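Methyltransferase domain-containing protein (Serratia marcescens, PDB 7CLU) probably methylates a hydroxyl group of a prodigiosin precursor as an S-adenosyl-L-methionine-dependent O-methyltransferase, binding the cofactor product S-adenosyl-L-homocysteine. Local coordinates at residues 25-30 with 47-52; 35-40 with 68-73; 112-117 with 294-299; 171-176 with 235-240; 191-196 with 217-222. One frame throughout, in Å; residues are numbered along the deposited sequence.

Contact 1. Residues 25-30 with 47-52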
# COMPACT_ATOMS: atom_id res chain seq x y z
N LEU A 25 -14.40 1.08 1.11
CA LEU A 25 -15.15 0.03 0.43
C LEU A 25 -15.83 -0.88 1.43
O LEU A 25 -17.00 -1.25 1.25
CB LEU A 25 -14.23 -0.76 -0.50
CG LEU A 25 -13.66 -0.02 -1.72
CD1 LEU A 25 -12.58 -0.86 -2.42
CD2 LEU A 25 -14.75 0.38 -2.70
N ALA A 26 -15.13 -1.24 2.50
CA ALA A 26 -15.71 -2.11 3.52
C ALA A 26 -16.89 -1.42 4.21
O ALA A 26 -17.91 -2.05 4.49
CB ALA A 26 -14.64 -2.52 4.54
N LEU A 27 -16.78 -0.11 4.45
CA LEU A 27 -17.89 0.64 5.02
C LEU A 27 -19.00 0.90 4.02
O LEU A 27 -20.06 1.41 4.41
CB LEU A 27 -17.38 1.98 5.58
CG LEU A 27 -16.56 1.92 6.87
CD1 LEU A 27 -15.78 3.20 7.12
CD2 LEU A 27 -17.46 1.64 8.06
N LYS A 28 -18.81 0.53 2.75
CA LYS A 28 -19.74 0.87 1.67
C LYS A 28 -20.03 2.37 1.66
O LYS A 28 -21.16 2.81 1.47
CB LYS A 28 -21.03 0.06 1.79
CG LYS A 28 -20.83 -1.43 1.58
CD LYS A 28 -22.00 -2.24 2.11
CE LYS A 28 -21.88 -3.71 1.73
NZ LYS A 28 -21.27 -3.89 0.38
N LEU A 29 -18.97 3.16 1.85
CA LEU A 29 -19.13 4.60 2.01
C LEU A 29 -19.67 5.24 0.74
O LEU A 29 -20.56 6.09 0.79
CB LEU A 29 -17.79 5.22 2.41
CG LEU A 29 -17.68 6.75 2.46
CD1 LEU A 29 -16.70 7.17 3.56
CD2 LEU A 29 -17.25 7.31 1.14
N PHE A 30 -19.13 4.85 -0.41
CA PHE A 30 -19.58 5.44 -1.65
C PHE A 30 -21.04 5.13 -1.95
O PHE A 30 -21.67 5.85 -2.72
CB PHE A 30 -18.68 4.99 -2.80
CG PHE A 30 -17.22 5.14 -2.50
CD1 PHE A 30 -16.62 6.38 -2.53
CD2 PHE A 30 -16.46 4.03 -2.17
CE1 PHE A 30 -15.27 6.52 -2.25
CE2 PHE A 30 -15.12 4.15 -1.89
CZ PHE A 30 -14.52 5.41 -1.92
N LEU A 47 -23.96 5.92 7.68
CA LEU A 47 -23.02 4.82 7.90
C LEU A 47 -23.02 4.29 9.32
O LEU A 47 -22.39 3.26 9.57
CB LEU A 47 -21.59 5.23 7.55
CG LEU A 47 -21.25 5.42 6.08
CD1 LEU A 47 -19.78 5.76 5.97
CD2 LEU A 47 -21.61 4.19 5.25
N ASP A 48 -23.68 4.98 10.26
CA ASP A 48 -23.65 4.60 11.67
C ASP A 48 -22.23 4.74 12.23
O ASP A 48 -21.71 3.84 12.88
CB ASP A 48 -24.16 3.16 11.86
CG ASP A 48 -24.76 2.92 13.24
OD1 ASP A 48 -25.01 1.74 13.58
OD2 ASP A 48 -24.99 3.90 13.97
N CYS A 49 -21.61 5.89 11.96
CA CYS A 49 -20.24 6.17 12.39
C CYS A 49 -20.13 7.55 13.01
O CYS A 49 -20.88 8.46 12.64
CB CYS A 49 -19.28 6.08 11.20
SG CYS A 49 -18.83 4.41 10.72
N PRO A 50 -19.19 7.75 13.94
CA PRO A 50 -18.90 9.10 14.44
C PRO A 50 -18.71 10.09 13.30
O PRO A 50 -18.15 9.76 12.25
CB PRO A 50 -17.61 8.92 15.24
CG PRO A 50 -17.60 7.51 15.63
CD PRO A 50 -18.31 6.74 14.55
N ALA A 51 -19.18 11.32 13.51
CA ALA A 51 -19.06 12.35 12.48
C ALA A 51 -17.60 12.66 12.20
O ALA A 51 -17.18 12.74 11.04
CB ALA A 51 -19.81 13.61 12.89
N ARG A 52 -16.80 12.80 13.26
CA ARG A 52 -15.43 13.29 13.13
C ARG A 52 -14.56 12.34 12.32
O ARG A 52 -13.85 12.76 11.40
CB ARG A 52 -14.84 13.48 14.52
CG ARG A 52 -14.17 14.81 14.75
CD ARG A 52 -13.95 15.01 16.22
NE ARG A 52 -14.40 16.30 16.69
CZ ARG A 52 -14.26 16.72 17.94
NH1 ARG A 52 -13.69 15.93 18.85
NH2 ARG A 52 -14.68 17.92 18.30
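Lys28, whose carbonyl O lies 4.0 Å from Leu47 CD2, gives its backbone N to Leu25 O at 2.9 Å. With a positive phi it is the first residue to leave the helix, in a Schellman motif that turns the chain so that Leu27 and Leu29, on either side of it in sequence, both reach Leu47. The Leu47 side chain carries most of this contact. Its CG stands anti to the carbonyl carbon (chi1 -71°), and the two methyls beyond divide the work. CD2 comes up against the backbone, 3.3 Å from Leu27 O, while CD1 packs on Leu29 CB at 4.1 Å; the Leu29 and Leu47 side chains cross obliquely. Leucine suits the place because its two methyls let one lie against Leu27 O while the other packs on Leu29. Both segments belong to the dimerisation domain, a helix-turn-helix relative, and here the end of helix 15-26 meets the turn before helix 51-63. That turn begins with a second Schellman motif at Asp48 and leads to Pro50 at the N-cap. Cys49 lies between them, and its SG touches Leu27 CD2 at 4.1 Å, a small, mainly apolar partner. Leu29 continues into Leu57, Leu58 and Leu61 of helix 51-63. Arg115 of the second subunit packs on both Leu27 and Pro50, and Arg52 forms a salt bridge with Glu252 of that subunit.

Contact 2. Residues 35-40 with 68-73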
# COMPACT_ATOMS: atom_id res chain seq x y z
N ASP A 35 -27.14 8.36 -4.80
CA ASP A 35 -28.37 9.07 -5.12
C ASP A 35 -28.24 10.58 -5.01
O ASP A 35 -28.71 11.31 -5.90
CB ASP A 35 -29.50 8.57 -4.21
CG ASP A 35 -29.93 7.14 -4.56
OD1 ASP A 35 -30.44 6.96 -5.68
OD2 ASP A 35 -29.75 6.21 -3.73
N ARG A 36 -27.60 11.08 -3.96
CA ARG A 36 -27.46 12.52 -3.75
C ARG A 36 -26.05 12.81 -3.26
O ARG A 36 -25.28 11.91 -2.93
CB ARG A 36 -28.50 13.04 -2.75
CG ARG A 36 -28.82 14.55 -2.88
CD ARG A 36 -30.28 14.86 -2.52
NE ARG A 36 -31.22 14.18 -3.41
CZ ARG A 36 -31.68 14.70 -4.56
NH1 ARG A 36 -31.30 15.91 -4.95
NH2 ARG A 36 -32.53 14.01 -5.31
N ASP A 37 -25.69 14.09 -3.29
CA ASP A 37 -24.53 14.60 -2.57
C ASP A 37 -24.89 14.83 -1.10
O ASP A 37 -26.06 14.98 -0.74
CB ASP A 37 -24.05 15.90 -3.21
CG ASP A 37 -23.56 15.70 -4.62
OD1 ASP A 37 -23.55 14.54 -5.09
OD2 ASP A 37 -23.19 16.72 -5.26
N ALA A 38 -23.86 14.84 -0.24
CA ALA A 38 -24.12 14.95 1.20
C ALA A 38 -22.87 15.40 1.94
O ALA A 38 -21.74 15.11 1.53
CB ALA A 38 -24.61 13.62 1.78
N ASP A 39 -23.08 16.07 3.07
CA ASP A 39 -21.97 16.51 3.90
C ASP A 39 -21.53 15.39 4.83
O ASP A 39 -22.18 14.35 4.95
CB ASP A 39 -22.33 17.77 4.68
CG ASP A 39 -23.41 17.54 5.75
OD1 ASP A 39 -23.75 16.38 6.08
OD2 ASP A 39 -23.93 18.55 6.28
N ALA A 40 -20.41 15.64 5.52
CA ALA A 40 -19.80 14.58 6.33
C ALA A 40 -20.73 14.08 7.42
O ALA A 40 -20.78 12.88 7.71
CB ALA A 40 -18.49 15.07 6.92
N ASP A 68 -15.54 14.21 -5.07
CA ASP A 68 -15.61 15.65 -5.20
C ASP A 68 -16.20 16.24 -3.92
O ASP A 68 -16.93 15.57 -3.18
CB ASP A 68 -16.48 16.06 -6.39
CG ASP A 68 -15.90 15.64 -7.73
OD1 ASP A 68 -14.66 15.70 -7.89
OD2 ASP A 68 -16.67 15.24 -8.62
N GLN A 69 -15.90 17.51 -3.67
CA GLN A 69 -16.53 18.23 -2.57
C GLN A 69 -16.78 19.66 -3.01
O GLN A 69 -15.86 20.37 -3.41
CB GLN A 69 -15.66 18.17 -1.31
CG GLN A 69 -16.30 18.73 -0.05
CD GLN A 69 -15.96 20.20 0.18
OE1 GLN A 69 -16.75 21.10 -0.10
NE2 GLN A 69 -14.75 20.43 0.68
N ARG A 70 -18.04 20.09 -2.95
CA ARG A 70 -18.38 21.47 -3.27
C ARG A 70 -19.23 22.01 -2.14
O ARG A 70 -20.26 21.41 -1.80
CB ARG A 70 -19.10 21.59 -4.63
CG ARG A 70 -20.17 20.54 -4.87
CD ARG A 70 -21.17 20.91 -5.97
NE ARG A 70 -22.35 20.05 -5.85
CZ ARG A 70 -23.54 20.45 -5.41
NH1 ARG A 70 -23.74 21.72 -5.09
NH2 ARG A 70 -24.54 19.58 -5.30
N ASP A 71 -18.78 23.11 -1.54
CA ASP A 71 -19.52 23.80 -0.48
C ASP A 71 -19.89 22.84 0.65
O ASP A 71 -20.98 22.90 1.20
CB ASP A 71 -20.79 24.48 -1.02
CG ASP A 71 -20.56 25.18 -2.35
OD1 ASP A 71 -19.57 25.94 -2.48
OD2 ASP A 71 -21.38 24.96 -3.27
N GLY A 72 -18.97 21.94 0.99
CA GLY A 72 -19.19 21.02 2.09
C GLY A 72 -19.91 19.73 1.74
O GLY A 72 -19.94 18.82 2.57
N LEU A 73 -20.47 19.62 0.54
CA LEU A 73 -21.18 18.41 0.11
C LEU A 73 -20.23 17.51 -0.66
O LEU A 73 -19.56 17.96 -1.60
CB LEU A 73 -22.37 18.76 -0.78
CG LEU A 73 -23.50 19.59 -0.21
CD1 LEU A 73 -24.33 20.20 -1.35
CD2 LEU A 73 -24.36 18.73 0.69
O HOH W 1 -18.95 18.12 5.10
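Arg70 reaches across to Asp37 and forms a salt bridge to a single carboxylate oxygen. NH2 donates to OD2 of Asp37 at 3.2 Å, and NE of Arg70 adds a weak bond to the same OD2 at 3.5 Å. NH2 meets OD2 on its anti side, out of the carboxylate plane, with the two flat groups turned 53° apart, so this is not the flat two-on-two pairing of an ideal bridge. The other oxygen, OD1, accepts from His75 ND1. The aliphatic carbons also meet, Asp37 CB lying 4.1 Å from Leu73 CB, and Leu73 CD2 lies 3.8 Å from Asp39 N. Further on, Asp39 CA makes a CH contact with Gly72 O at 3.4 Å. A water extends this link, donating to Gly72 O at 2.8 Å and accepting from Ala40 N at 2.9 Å.

The second shell is the type I' turn from Arg70 to Leu73. Gly72 fits its positive phi, where a side chain would press on the preceding carbonyl, and Gln69 OE1 braces the turn by accepting from Gly72 N at 2.6 Å. On the other segment, Asp39 is the N-cap of helix 40-47: its short acidic side chain caps a backbone N there, and its OD1 is hydrogen-bonded to His42 ND1. The turn joins strands 68-70 and 73-75, an antiparallel hairpin like the wing of winged-helix domains. Ala38 shares backbone bonds with Tyr74 at its edge, while Ala40 packs on Glu55 and Leu58 of helix 51-63.

Contact 3. Residues 112-117 with 294-299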
# COMPACT_ATOMS: atom_id res chain seq x y z
N THR A 112 10.16 -11.47 6.74
CA THR A 112 10.39 -12.85 7.16
C THR A 112 10.15 -13.82 6.01
O THR A 112 10.80 -14.87 5.93
CB THR A 112 9.50 -13.16 8.37
OG1 THR A 112 9.84 -12.27 9.43
CG2 THR A 112 9.69 -14.61 8.84
N ALA A 113 9.22 -13.49 5.10
CA ALA A 113 8.99 -14.34 3.94
C ALA A 113 10.21 -14.37 3.03
O ALA A 113 10.53 -15.40 2.44
CB ALA A 113 7.76 -13.86 3.15
N VAL A 114 10.91 -13.25 2.92
CA VAL A 114 12.13 -13.24 2.13
C VAL A 114 13.25 -13.95 2.88
O VAL A 114 14.08 -14.65 2.29
CB VAL A 114 12.53 -11.80 1.74
CG1 VAL A 114 13.84 -11.81 0.97
CG2 VAL A 114 11.44 -11.15 0.89
N ARG A 115 13.28 -13.77 4.20
CA ARG A 115 14.30 -14.42 5.01
C ARG A 115 14.17 -15.94 4.93
O ARG A 115 15.18 -16.65 4.89
CB ARG A 115 14.21 -13.93 6.45
CG ARG A 115 15.16 -14.62 7.42
CD ARG A 115 16.43 -13.81 7.57
NE ARG A 115 16.20 -12.58 8.31
CZ ARG A 115 17.10 -11.60 8.41
NH1 ARG A 115 18.28 -11.74 7.81
NH2 ARG A 115 16.82 -10.50 9.10
N ASN A 116 12.94 -16.45 4.86
CA ASN A 116 12.70 -17.89 4.89
C ASN A 116 12.27 -18.50 3.57
O ASN A 116 12.17 -19.73 3.48
CB ASN A 116 11.65 -18.23 5.96
CG ASN A 116 12.09 -17.80 7.34
OD1 ASN A 116 13.28 -17.77 7.64
ND2 ASN A 116 11.14 -17.45 8.19
N ASP A 117 12.04 -17.68 2.54
CA ASP A 117 11.42 -18.10 1.29
C ASP A 117 10.22 -19.01 1.55
O ASP A 117 10.13 -20.14 1.05
CB ASP A 117 12.41 -18.77 0.35
CG ASP A 117 11.80 -19.11 -0.99
OD1 ASP A 117 10.95 -18.32 -1.48
OD2 ASP A 117 12.15 -20.16 -1.56
N ASN A 294 3.80 -11.21 -3.85
CA ASN A 294 2.50 -11.62 -3.31
C ASN A 294 2.38 -13.14 -3.31
O ASN A 294 1.82 -13.72 -2.37
CB ASN A 294 1.36 -10.98 -4.10
CG ASN A 294 0.00 -11.19 -3.44
OD1 ASN A 294 -0.28 -10.63 -2.39
ND2 ASN A 294 -0.86 -11.99 -4.08
N MET A 295 2.89 -13.80 -4.34
CA MET A 295 2.88 -15.26 -4.34
C MET A 295 3.77 -15.81 -3.24
O MET A 295 3.45 -16.83 -2.62
CB MET A 295 3.34 -15.79 -5.70
CG MET A 295 2.59 -15.22 -6.86
SD MET A 295 0.84 -15.05 -6.51
CE MET A 295 0.39 -16.75 -6.56
N LEU A 296 4.90 -15.14 -2.99
CA LEU A 296 5.83 -15.58 -1.95
C LEU A 296 5.17 -15.58 -0.58
O LEU A 296 5.27 -16.56 0.17
CB LEU A 296 7.07 -14.67 -1.95
CG LEU A 296 8.00 -14.76 -0.75
CD1 LEU A 296 8.65 -16.15 -0.71
CD2 LEU A 296 9.07 -13.66 -0.82
N VAL A 297 4.48 -14.48 -0.23
CA VAL A 297 3.98 -14.35 1.13
C VAL A 297 2.72 -15.17 1.37
O VAL A 297 2.41 -15.49 2.53
CB VAL A 297 3.69 -12.89 1.52
CG1 VAL A 297 4.97 -12.04 1.46
CG2 VAL A 297 2.60 -12.31 0.65
N SER A 298 2.01 -15.54 0.30
CA SER A 298 0.66 -16.08 0.42
C SER A 298 0.51 -17.53 0.00
O SER A 298 -0.41 -18.19 0.48
CB SER A 298 -0.32 -15.23 -0.40
OG SER A 298 -0.10 -15.37 -1.80
N THR A 299 1.34 -18.04 -0.90
CA THR A 299 1.19 -19.39 -1.42
C THR A 299 2.38 -20.23 -0.98
O THR A 299 3.31 -19.75 -0.33
CB THR A 299 1.07 -19.40 -2.95
OG1 THR A 299 2.36 -19.22 -3.54
CG2 THR A 299 0.12 -18.29 -3.43
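Leu296 sends its CG anti to the backbone N (chi1 166°), toward Ala113, and Val297 holds CG1 anti to its carbonyl carbon (chi1 -62°), which brings that methyl to the same alanine. Ala113 CB meets Val297 CG1 at 3.7 Å and Leu296 CG at 4.0 Å. Its lack of further atoms suits a place where two branched side chains arrive together. The leucine methyls then part: CD2 touches Val114 CG2 at 3.9 Å, the two side chains crossing at about a right angle, whereas CD1 lies 3.3 Å from Asp117 OD1. Asp117, with positive phi, is the first residue beyond helix 110-116.

The facing helix closes with hydroxyls turned back on its own last turn. Ser298 OG donates to Asn294 O at 2.6 Å, and Met295 O is gripped by Thr299 N and Thr299 OG1 from opposite faces of its plane. The second subunit covers the contact, Ser53 OG of that subunit bonding Val114 O and its Gln56 packing on Leu296. Helix 110-116 and the C-terminal end of helix 286-298, their short segments crossing at 85° with axes 9.6 Å apart, pack together in the dimer interface expected of this family.

Contact 4. Residues 171-176 with 235-240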
# COMPACT_ATOMS: atom_id res chain seq x y z
N ALA A 171 -12.25 -28.80 -31.16
CA ALA A 171 -12.78 -28.95 -29.81
C ALA A 171 -11.80 -28.31 -28.85
O ALA A 171 -10.62 -28.69 -28.82
CB ALA A 171 -12.99 -30.43 -29.46
N PHE A 172 -12.29 -27.33 -28.10
CA PHE A 172 -11.48 -26.56 -27.17
C PHE A 172 -11.95 -26.85 -25.75
O PHE A 172 -13.16 -26.91 -25.48
CB PHE A 172 -11.60 -25.08 -27.48
CG PHE A 172 -11.18 -24.19 -26.36
CD1 PHE A 172 -9.86 -23.78 -26.25
CD2 PHE A 172 -12.10 -23.72 -25.44
CE1 PHE A 172 -9.47 -22.92 -25.23
CE2 PHE A 172 -11.71 -22.88 -24.41
CZ PHE A 172 -10.40 -22.47 -24.31
N LEU A 173 -10.99 -27.03 -24.85
CA LEU A 173 -11.29 -27.27 -23.44
C LEU A 173 -10.47 -26.33 -22.58
O LEU A 173 -9.26 -26.18 -22.77
CB LEU A 173 -11.00 -28.73 -23.07
CG LEU A 173 -11.39 -29.08 -21.62
CD1 LEU A 173 -12.03 -30.46 -21.54
CD2 LEU A 173 -10.15 -29.05 -20.77
N ASP A 174 -11.13 -25.71 -21.61
CA ASP A 174 -10.52 -24.74 -20.70
C ASP A 174 -10.38 -25.40 -19.33
O ASP A 174 -11.38 -25.80 -18.72
CB ASP A 174 -11.38 -23.48 -20.61
CG ASP A 174 -10.63 -22.28 -20.04
OD1 ASP A 174 -9.39 -22.23 -20.09
OD2 ASP A 174 -11.32 -21.36 -19.54
N ILE A 175 -9.16 -25.48 -18.84
CA ILE A 175 -8.92 -26.17 -17.58
C ILE A 175 -9.06 -25.18 -16.43
O ILE A 175 -8.30 -24.21 -16.33
CB ILE A 175 -7.54 -26.84 -17.55
CG1 ILE A 175 -7.47 -27.94 -18.61
CG2 ILE A 175 -7.31 -27.39 -16.16
CD1 ILE A 175 -6.29 -28.88 -18.47
N GLY A 176 -10.02 -25.44 -15.55
CA GLY A 176 -10.11 -24.69 -14.31
C GLY A 176 -10.64 -23.29 -14.50
O GLY A 176 -10.29 -22.40 -13.72
N GLY A 235 -8.86 -36.03 -23.66
CA GLY A 235 -8.30 -36.60 -24.88
C GLY A 235 -9.03 -36.22 -26.16
O GLY A 235 -8.43 -36.26 -27.24
N GLY A 236 -10.30 -35.86 -26.07
CA GLY A 236 -11.01 -35.49 -27.28
C GLY A 236 -10.92 -34.02 -27.64
O GLY A 236 -11.77 -33.52 -28.37
N TYR A 237 -9.92 -33.29 -27.14
CA TYR A 237 -9.86 -31.85 -27.34
C TYR A 237 -8.51 -31.48 -27.93
O TYR A 237 -7.48 -31.62 -27.26
CB TYR A 237 -10.12 -31.10 -26.03
CG TYR A 237 -11.54 -31.34 -25.57
CD1 TYR A 237 -12.58 -30.56 -26.03
CD2 TYR A 237 -11.84 -32.41 -24.73
CE1 TYR A 237 -13.88 -30.81 -25.65
CE2 TYR A 237 -13.15 -32.66 -24.34
CZ TYR A 237 -14.16 -31.86 -24.81
OH TYR A 237 -15.47 -32.10 -24.43
N ASP A 238 -8.52 -30.99 -29.18
CA ASP A 238 -7.28 -30.66 -29.88
C ASP A 238 -6.71 -29.30 -29.49
O ASP A 238 -5.59 -28.99 -29.90
CB ASP A 238 -7.50 -30.74 -31.40
CG ASP A 238 -8.65 -29.87 -31.88
OD1 ASP A 238 -9.80 -30.12 -31.48
OD2 ASP A 238 -8.41 -28.93 -32.65
N LEU A 239 -7.43 -28.50 -28.69
CA LEU A 239 -6.89 -27.29 -28.08
C LEU A 239 -7.25 -27.29 -26.60
O LEU A 239 -8.42 -27.41 -26.24
CB LEU A 239 -7.42 -26.01 -28.76
CG LEU A 239 -6.88 -24.68 -28.17
CD1 LEU A 239 -5.35 -24.58 -28.25
CD2 LEU A 239 -7.51 -23.48 -28.87
N ILE A 240 -6.23 -27.16 -25.74
CA ILE A 240 -6.40 -27.13 -24.29
C ILE A 240 -5.76 -25.86 -23.76
O ILE A 240 -4.64 -25.50 -24.15
CB ILE A 240 -5.76 -28.36 -23.60
CG1 ILE A 240 -6.31 -29.66 -24.21
CG2 ILE A 240 -6.03 -28.34 -22.11
CD1 ILE A 240 -7.67 -30.00 -23.72
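Two neighbouring parallel strands of the Rossmann-like methyltransferase sheet, 171-175 and 239-243, meet here, with Phe172 paired to Leu239 and Leu173 to Ile240. As parallel pairing requires, Leu239 bonds to the residues flanking its partner: its N donates to Ala171 O at 3.2 Å, and its O accepts from Leu173 N at 2.9 Å, nearly along the C=O axis. Asp238 secures the strand's start. Its CG stands between its backbone N and carbonyl carbon (chi1 55°). OD1 accepts from Ala171 N at 2.8 Å, using the syn lone pair; OD2 takes Arg170 N and His169 ND1, so one aspartate can collect three donors.

Large apolar residues fill both faces of the sheet. On one, Leu239 CD2 meets the edge of the Phe172 ring at CD1, 3.5 Å away, and Ile186 of helix 181-189 also packs on that ring. On the other, Leu173 lies alongside Ile240, its CB 3.6 Å from Ile240 CD1, and pushes CD1 over one face of Tyr237, 3.9 Å from the ring centroid and 20° off the normal: a CH-pi contact. Ala171 CB comes to Tyr237 CD1 at 3.5 Å, its smallness admitting the ring. Farther along, Ile175 CD1 touches Ile240 CG2 at 3.7 Å, and the Ile175 side chain also packs on Val227, a residue that binds S-adenosyl-L-homocysteine. Strand 171-175 then runs into Gly176, whose positive phi suits glycine, at the start of the glycine-rich cofactor loop characteristic of class I methyltransferases.

Contact 5. Residues 191-196 with 217-222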
# COMPACT_ATOMS: atom_id res chain seq x y z
N PRO A 191 -19.04 -20.48 -34.17
CA PRO A 191 -20.23 -21.32 -33.92
C PRO A 191 -20.00 -22.81 -34.08
O PRO A 191 -20.83 -23.60 -33.62
CB PRO A 191 -21.23 -20.81 -34.96
CG PRO A 191 -20.38 -20.28 -36.07
CD PRO A 191 -19.15 -19.71 -35.42
N GLY A 192 -18.93 -23.24 -34.72
CA GLY A 192 -18.78 -24.65 -35.01
C GLY A 192 -17.82 -25.43 -34.14
O GLY A 192 -17.68 -26.64 -34.33
N ILE A 193 -17.14 -24.78 -33.19
CA ILE A 193 -16.11 -25.46 -32.40
C ILE A 193 -16.74 -26.05 -31.15
O ILE A 193 -17.58 -25.42 -30.50
CB ILE A 193 -14.95 -24.49 -32.07
CG1 ILE A 193 -13.84 -25.25 -31.32
CG2 ILE A 193 -15.45 -23.28 -31.26
CD1 ILE A 193 -12.71 -24.37 -30.84
N ALA A 194 -16.35 -27.29 -30.82
CA ALA A 194 -16.83 -27.92 -29.60
C ALA A 194 -16.12 -27.32 -28.39
O ALA A 194 -14.96 -26.90 -28.46
CB ALA A 194 -16.61 -29.43 -29.66
N LEU A 195 -16.83 -27.27 -27.27
CA LEU A 195 -16.37 -26.48 -26.14
C LEU A 195 -16.63 -27.20 -24.82
O LEU A 195 -17.70 -27.78 -24.62
CB LEU A 195 -17.04 -25.10 -26.11
CG LEU A 195 -16.72 -24.13 -27.24
CD1 LEU A 195 -17.62 -22.89 -27.12
CD2 LEU A 195 -15.26 -23.72 -27.18
N ALA A 196 -15.68 -27.08 -23.91
CA ALA A 196 -15.77 -27.77 -22.64
C ALA A 196 -14.94 -27.03 -21.60
O ALA A 196 -13.99 -26.33 -21.92
CB ALA A 196 -15.29 -29.23 -22.75
N GLY A 217 -25.61 -24.01 -21.29
CA GLY A 217 -25.47 -25.34 -20.70
C GLY A 217 -25.37 -26.45 -21.72
O GLY A 217 -24.78 -27.51 -21.44
N GLU A 218 -25.96 -26.27 -22.90
CA GLU A 218 -25.79 -27.26 -23.95
C GLU A 218 -24.61 -26.96 -24.86
O GLU A 218 -24.06 -27.87 -25.48
CB GLU A 218 -27.06 -27.37 -24.80
CG GLU A 218 -28.24 -27.91 -24.03
CD GLU A 218 -29.37 -28.31 -24.96
OE1 GLU A 218 -30.21 -29.13 -24.53
OE2 GLU A 218 -29.42 -27.80 -26.11
N ARG A 219 -24.20 -25.69 -24.93
CA ARG A 219 -23.11 -25.29 -25.81
C ARG A 219 -21.74 -25.65 -25.24
O ARG A 219 -20.80 -25.91 -26.01
CB ARG A 219 -23.20 -23.78 -26.06
CG ARG A 219 -22.19 -23.24 -27.05
CD ARG A 219 -22.54 -23.60 -28.49
NE ARG A 219 -21.51 -23.15 -29.42
CZ ARG A 219 -20.35 -23.78 -29.60
NH1 ARG A 219 -20.08 -24.89 -28.92
NH2 ARG A 219 -19.47 -23.30 -30.47
N ILE A 220 -21.60 -25.66 -23.92
CA ILE A 220 -20.31 -25.81 -23.24
C ILE A 220 -20.44 -26.93 -22.21
O ILE A 220 -21.20 -26.80 -21.24
CB ILE A 220 -19.86 -24.50 -22.58
CG1 ILE A 220 -19.76 -23.37 -23.62
CG2 ILE A 220 -18.53 -24.68 -21.84
CD1 ILE A 220 -19.58 -22.00 -22.97
N ASP A 221 -19.71 -28.02 -22.41
CA ASP A 221 -19.76 -29.12 -21.46
C ASP A 221 -18.85 -28.85 -20.26
O ASP A 221 -17.81 -28.19 -20.38
CB ASP A 221 -19.34 -30.43 -22.11
CG ASP A 221 -20.31 -30.90 -23.17
OD1 ASP A 221 -21.54 -30.77 -22.97
OD2 ASP A 221 -19.85 -31.40 -24.22
N VAL A 222 -19.25 -29.37 -19.11
CA VAL A 222 -18.41 -29.38 -17.92
C VAL A 222 -18.01 -30.82 -17.67
O VAL A 222 -18.87 -31.68 -17.49
CB VAL A 222 -19.14 -28.79 -16.70
CG1 VAL A 222 -18.16 -28.63 -15.54
CG2 VAL A 222 -19.75 -27.45 -17.07
O HOH W 2 -19.63 -27.79 -27.57
O HOH W 3 -17.84 -30.07 -25.57
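Arg219 closes over the loop before strand 194-199 and grips one backbone oxygen end-on: NH2 lies 2.8 Å and NH1 3.0 Å from Ile193 O. That oxygen sits in the guanidinium plane, and both donors lie in its carbonyl plane. The Arg219 chain is bent at chi2 (75°), which sets CD off the extended line. Arginine suits the place: it is long, and its two terminal N-H groups can share one carbonyl oxygen; NH2 also makes a weak bond to Tyr190 O.

The strands themselves pair in parallel, Ala196 with Asp221. Asp221 N donates to Leu195 O at 3.0 Å, and Ala196 CA approaches Asp221 O at 3.1 Å in a CH contact. Just before this pair a water links the segments, accepting from Leu195 N at 2.9 Å and donating to Arg219 O at 2.7 Å.

Packing centres on Leu195. It puts its CD1 methyl over one face of the flat guanidinium, 3.6 Å from Arg219 NH1. Its apolar partner is Ile220, whose CG1 lies 4.1 Å from Leu195 CB.

The pairing closes the beta-alpha-beta unit of strand 194-199, helix 201-214 and strand 221-224, the last an outermost strand of the sheet within this chain. Leu195 packs on helix 181-189 through Ile186 and Ala187, Ile220 on Leu211 of helix 201-214, and Ala196 on Leu173 of strand 171-175.

In the fold
Contacts 1 and 2 lie in the N-terminal dimerisation domain with centres 14 Å apart, and their segments alternate along the chain. Contacts 4 and 5 belong to the far catalytic domain, contact 4 about 47 Å from contact 1 between centres. Their own centres are 11 Å apart and they share one sheet, where strands 171-175 and 194-199 are neighbours: Phe172 N approaches Ala194 O at 2.7 Å, probably a hydrogen bond. Contact 3 spans the longest stretch of chain, its two segments flanking contacts 4 and 5 in sequence, and sits about 34 Å between centres from both contact 1 and contact 4. Contacts 1 and 3 both touch the second subunit, so dimer-forming packing involves both domains.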